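PDB 2DWC: 433aa long hypothetical phosphoribosylglycinamide formyl transferase from Pyrococcus horikoshii, which belongs to the ATP-grasp superfamily, with a PurT-type C-terminal region, and holds adenosine-5'-diphosphate in this model. Local coordinates for residues Ala255-Tyr260 against Trp330-Arg335. Numbering follows the deposited sequence.
Sequences AEREVY and WVDGYR
The Arg257 side chain leaves the helix with CG anti to the carbonyl carbon (chi1 -57°), then bends at chi3, and this kink swings the guanidinium across to Asp332 and Tyr334. Tyr334 has the same kind of first torsion (chi1 -77°), which lays its ring against the helix. There Tyr260 CB sits over the middle of the ring as a CH-pi contact, 3.9 Å from the centroid. The two tyrosine rings meet obliquely, planes 59° apart. At the rim of the Tyr334 ring comes the guanidinium, Arg257 NH2 lying 3.4 Å from Tyr334 CE1. The same NH2 approaches Asp332 O to 2.8 Å, while the carboxylate adds a long salt bridge, Arg257 NE to Asp332 OD2 at 3.8 Å. Asp332 and Gly333 form the tip of a type I' turn joining strands 329-331 and 334-337 into a beta hairpin, and here the end of that hairpin packs against helix 253-270 of the ATP-grasp domain. A water links the two sides, donating to Arg257 O and lying 3.0 Å from Tyr334 OH. One helical turn back, Glu256 OE2 accepts from Tyr260 OH through its anti lone pair at 2.5 Å, which ties down the ring's hydroxyl end, and the same oxygen salt-bridges Lys231.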
ATOM      1  N   ALA B 255      11.985  26.529  14.898  1.00 31.01           N
ATOM      2  CA  ALA B 255      10.617  26.588  14.392  1.00 36.98           C
ATOM      3  C   ALA B 255       9.994  25.194  14.495  1.00 31.08           C
ATOM      4  O   ALA B 255       8.822  25.053  14.849  1.00 31.48           O
ATOM      5  CB  ALA B 255      10.609  27.064  12.940  1.00 33.08           C
ATOM      6  N   GLU B 256      10.781  24.171  14.173  1.00 26.63           N
ATOM      7  CA  GLU B 256      10.280  22.800  14.217  1.00 26.65           C
ATOM      8  C   GLU B 256       9.796  22.441  15.613  1.00 30.15           C
ATOM      9  O   GLU B 256       8.719  21.857  15.789  1.00 27.38           O
ATOM     10  CB  GLU B 256      11.362  21.809  13.768  1.00 27.77           C
ATOM     11  CG  GLU B 256      10.921  20.361  13.802  1.00 27.02           C
ATOM     12  CD  GLU B 256      12.024  19.424  13.438  1.00 37.95           C
ATOM     13  OE1 GLU B 256      13.094  19.918  13.036  1.00 38.58           O
ATOM     14  OE2 GLU B 256      11.838  18.200  13.564  1.00 29.53           O
ATOM     15  N   ARG B 257      10.570  22.794  16.633  1.00 26.12           N
ATOM     16  CA  ARG B 257      10.125  22.476  17.982  1.00 29.03           C
ATOM     17  C   ARG B 257       8.888  23.296  18.382  1.00 26.46           C
ATOM     18  O   ARG B 257       8.061  22.840  19.186  1.00 25.82           O
ATOM     19  CB  ARG B 257      11.254  22.705  19.001  1.00 34.36           C
ATOM     20  CG  ARG B 257      12.509  21.905  18.689  1.00 48.55           C
ATOM     21  CD  ARG B 257      13.480  21.824  19.875  1.00 48.48           C
ATOM     22  NE  ARG B 257      13.029  20.821  20.837  1.00 59.92           N
ATOM     23  CZ  ARG B 257      12.419  21.087  21.993  1.00 58.32           C
ATOM     24  NH1 ARG B 257      12.179  22.342  22.371  1.00 53.16           N
ATOM     25  NH2 ARG B 257      12.015  20.085  22.760  1.00 54.91           N
ATOM     26  N   GLU B 258       8.781  24.507  17.871  1.00 24.55           N
ATOM     27  CA  GLU B 258       7.621  25.347  18.192  1.00 25.86           C
ATOM     28  C   GLU B 258       6.386  24.741  17.492  1.00 25.82           C
ATOM     29  O   GLU B 258       5.258  24.792  18.011  1.00 23.16           O
ATOM     30  CB  GLU B 258       7.868  26.771  17.699  1.00 26.94           C
ATOM     31  CG  GLU B 258       6.746  27.753  17.936  1.00 30.30           C
ATOM     32  CD  GLU B 258       6.595  28.166  19.416  1.00 35.07           C
ATOM     33  OE1 GLU B 258       5.810  29.101  19.662  1.00 35.04           O
ATOM     34  OE2 GLU B 258       7.239  27.562  20.308  1.00 38.70           O
ATOM     35  N   VAL B 259       6.608  24.185  16.303  1.00 24.63           N
ATOM     36  CA  VAL B 259       5.492  23.541  15.558  1.00 23.90           C
ATOM     37  C   VAL B 259       4.958  22.404  16.425  1.00 21.95           C
ATOM     38  O   VAL B 259       3.750  22.282  16.625  1.00 22.69           O
ATOM     39  CB  VAL B 259       5.993  23.001  14.182  1.00 25.27           C
ATOM     40  CG1 VAL B 259       4.997  21.950  13.594  1.00 24.40           C
ATOM     41  CG2 VAL B 259       6.142  24.164  13.215  1.00 24.07           C
ATOM     42  N   TYR B 260       5.847  21.580  16.976  1.00 20.27           N
ATOM     43  CA  TYR B 260       5.409  20.476  17.839  1.00 20.09           C
ATOM     44  C   TYR B 260       4.722  21.016  19.092  1.00 29.14           C
ATOM     45  O   TYR B 260       3.711  20.489  19.520  1.00 21.21           O
ATOM     46  CB  TYR B 260       6.579  19.587  18.292  1.00 23.13           C
ATOM     47  CG  TYR B 260       7.373  18.949  17.156  1.00 20.78           C
ATOM     48  CD1 TYR B 260       8.737  18.662  17.295  1.00 24.08           C
ATOM     49  CD2 TYR B 260       6.757  18.646  15.932  1.00 27.42           C
ATOM     50  CE1 TYR B 260       9.462  18.098  16.249  1.00 26.77           C
ATOM     51  CE2 TYR B 260       7.479  18.085  14.867  1.00 25.97           C
ATOM     52  CZ  TYR B 260       8.819  17.816  15.022  1.00 27.92           C
ATOM     53  OH  TYR B 260       9.527  17.323  13.945  1.00 24.19           O
ATOM     54  N   TRP B 330      11.589   9.066  21.409  1.00 35.48           N
ATOM     55  CA  TRP B 330      11.603  10.257  22.253  1.00 42.19           C
ATOM     56  C   TRP B 330      12.819  11.137  21.973  1.00 42.04           C
ATOM     57  O   TRP B 330      13.940  10.650  21.861  1.00 48.32           O
ATOM     58  CB  TRP B 330      11.575   9.870  23.727  1.00 41.07           C
ATOM     59  CG  TRP B 330      10.249   9.402  24.164  1.00 43.79           C
ATOM     60  CD1 TRP B 330       9.791   8.108  24.188  1.00 42.29           C
ATOM     61  CD2 TRP B 330       9.174  10.220  24.619  1.00 36.18           C
ATOM     62  NE1 TRP B 330       8.497   8.080  24.635  1.00 44.00           N
ATOM     63  CE2 TRP B 330       8.090   9.360  24.910  1.00 37.93           C
ATOM     64  CE3 TRP B 330       9.017  11.602  24.804  1.00 30.03           C
ATOM     65  CZ2 TRP B 330       6.861   9.834  25.388  1.00 44.23           C
ATOM     66  CZ3 TRP B 330       7.795  12.076  25.278  1.00 27.19           C
ATOM     67  CH2 TRP B 330       6.731  11.189  25.567  1.00 39.78           C
ATOM     68  N   VAL B 331      12.582  12.434  21.826  1.00 45.29           N
ATOM     69  CA  VAL B 331      13.647  13.398  21.565  1.00 46.36           C
ATOM     70  C   VAL B 331      13.301  14.732  22.227  1.00 48.85           C
ATOM     71  O   VAL B 331      12.270  15.342  21.920  1.00 41.83           O
ATOM     72  CB  VAL B 331      13.841  13.674  20.068  1.00 44.52           C
ATOM     73  CG1 VAL B 331      14.950  14.692  19.875  1.00 45.95           C
ATOM     74  CG2 VAL B 331      14.161  12.396  19.315  1.00 48.44           C
ATOM     75  N   ASP B 332      14.146  15.173  23.153  1.00 45.92           N
ATOM     76  CA  ASP B 332      13.934  16.451  23.822  1.00 40.53           C
ATOM     77  C   ASP B 332      12.526  16.617  24.378  1.00 42.91           C
ATOM     78  O   ASP B 332      11.942  17.704  24.294  1.00 43.75           O
ATOM     79  CB  ASP B 332      14.205  17.627  22.869  1.00 48.10           C
ATOM     80  CG  ASP B 332      15.569  17.547  22.184  1.00 56.14           C
ATOM     81  OD1 ASP B 332      16.495  16.929  22.752  1.00 66.39           O
ATOM     82  OD2 ASP B 332      15.724  18.121  21.078  1.00 56.17           O
ATOM     83  N   GLY B 333      11.976  15.548  24.940  1.00 37.12           N
ATOM     84  CA  GLY B 333      10.647  15.632  25.511  1.00 37.32           C
ATOM     85  C   GLY B 333       9.489  15.453  24.538  1.00 33.58           C
ATOM     86  O   GLY B 333       8.329  15.545  24.945  1.00 48.54           O
ATOM     87  N   TYR B 334       9.790  15.248  23.257  1.00 37.82           N
ATOM     88  CA  TYR B 334       8.735  15.024  22.265  1.00 35.61           C
ATOM     89  C   TYR B 334       8.850  13.607  21.704  1.00 31.51           C
ATOM     90  O   TYR B 334       9.958  13.120  21.418  1.00 30.21           O
ATOM     91  CB  TYR B 334       8.827  16.044  21.113  1.00 40.33           C
ATOM     92  CG  TYR B 334       8.295  17.430  21.447  1.00 42.64           C
ATOM     93  CD1 TYR B 334       9.172  18.515  21.601  1.00 41.64           C
ATOM     94  CD2 TYR B 334       6.917  17.645  21.680  1.00 31.61           C
ATOM     95  CE1 TYR B 334       8.707  19.775  21.996  1.00 41.88           C
ATOM     96  CE2 TYR B 334       6.438  18.911  22.067  1.00 34.56           C
ATOM     97  CZ  TYR B 334       7.341  19.966  22.232  1.00 44.46           C
ATOM     98  OH  TYR B 334       6.890  21.199  22.666  1.00 42.41           O
ATOM     99  N   ARG B 335       7.707  12.931  21.578  1.00 28.35           N
ATOM    100  CA  ARG B 335       7.669  11.588  21.020  1.00 26.83           C
ATOM    101  C   ARG B 335       7.510  11.847  19.508  1.00 25.48           C
ATOM    102  O   ARG B 335       6.476  12.349  19.049  1.00 24.35           O
ATOM    103  CB  ARG B 335       6.464  10.807  21.568  1.00 20.66           C
ATOM    104  CG  ARG B 335       6.600   9.282  21.463  1.00 24.04           C
ATOM    105  CD  ARG B 335       5.334   8.579  21.984  1.00 25.86           C
ATOM    106  NE  ARG B 335       5.376   7.101  22.038  1.00 28.78           N
ATOM    107  CZ  ARG B 335       5.115   6.275  21.017  1.00 30.96           C
ATOM    108  NH1 ARG B 335       4.794   6.772  19.802  1.00 24.77           N
ATOM    109  NH2 ARG B 335       5.131   4.949  21.225  1.00 26.38           N
TER
HETATM  110  O   HOH W   1       9.335  22.902  22.226  1.00 50.15           O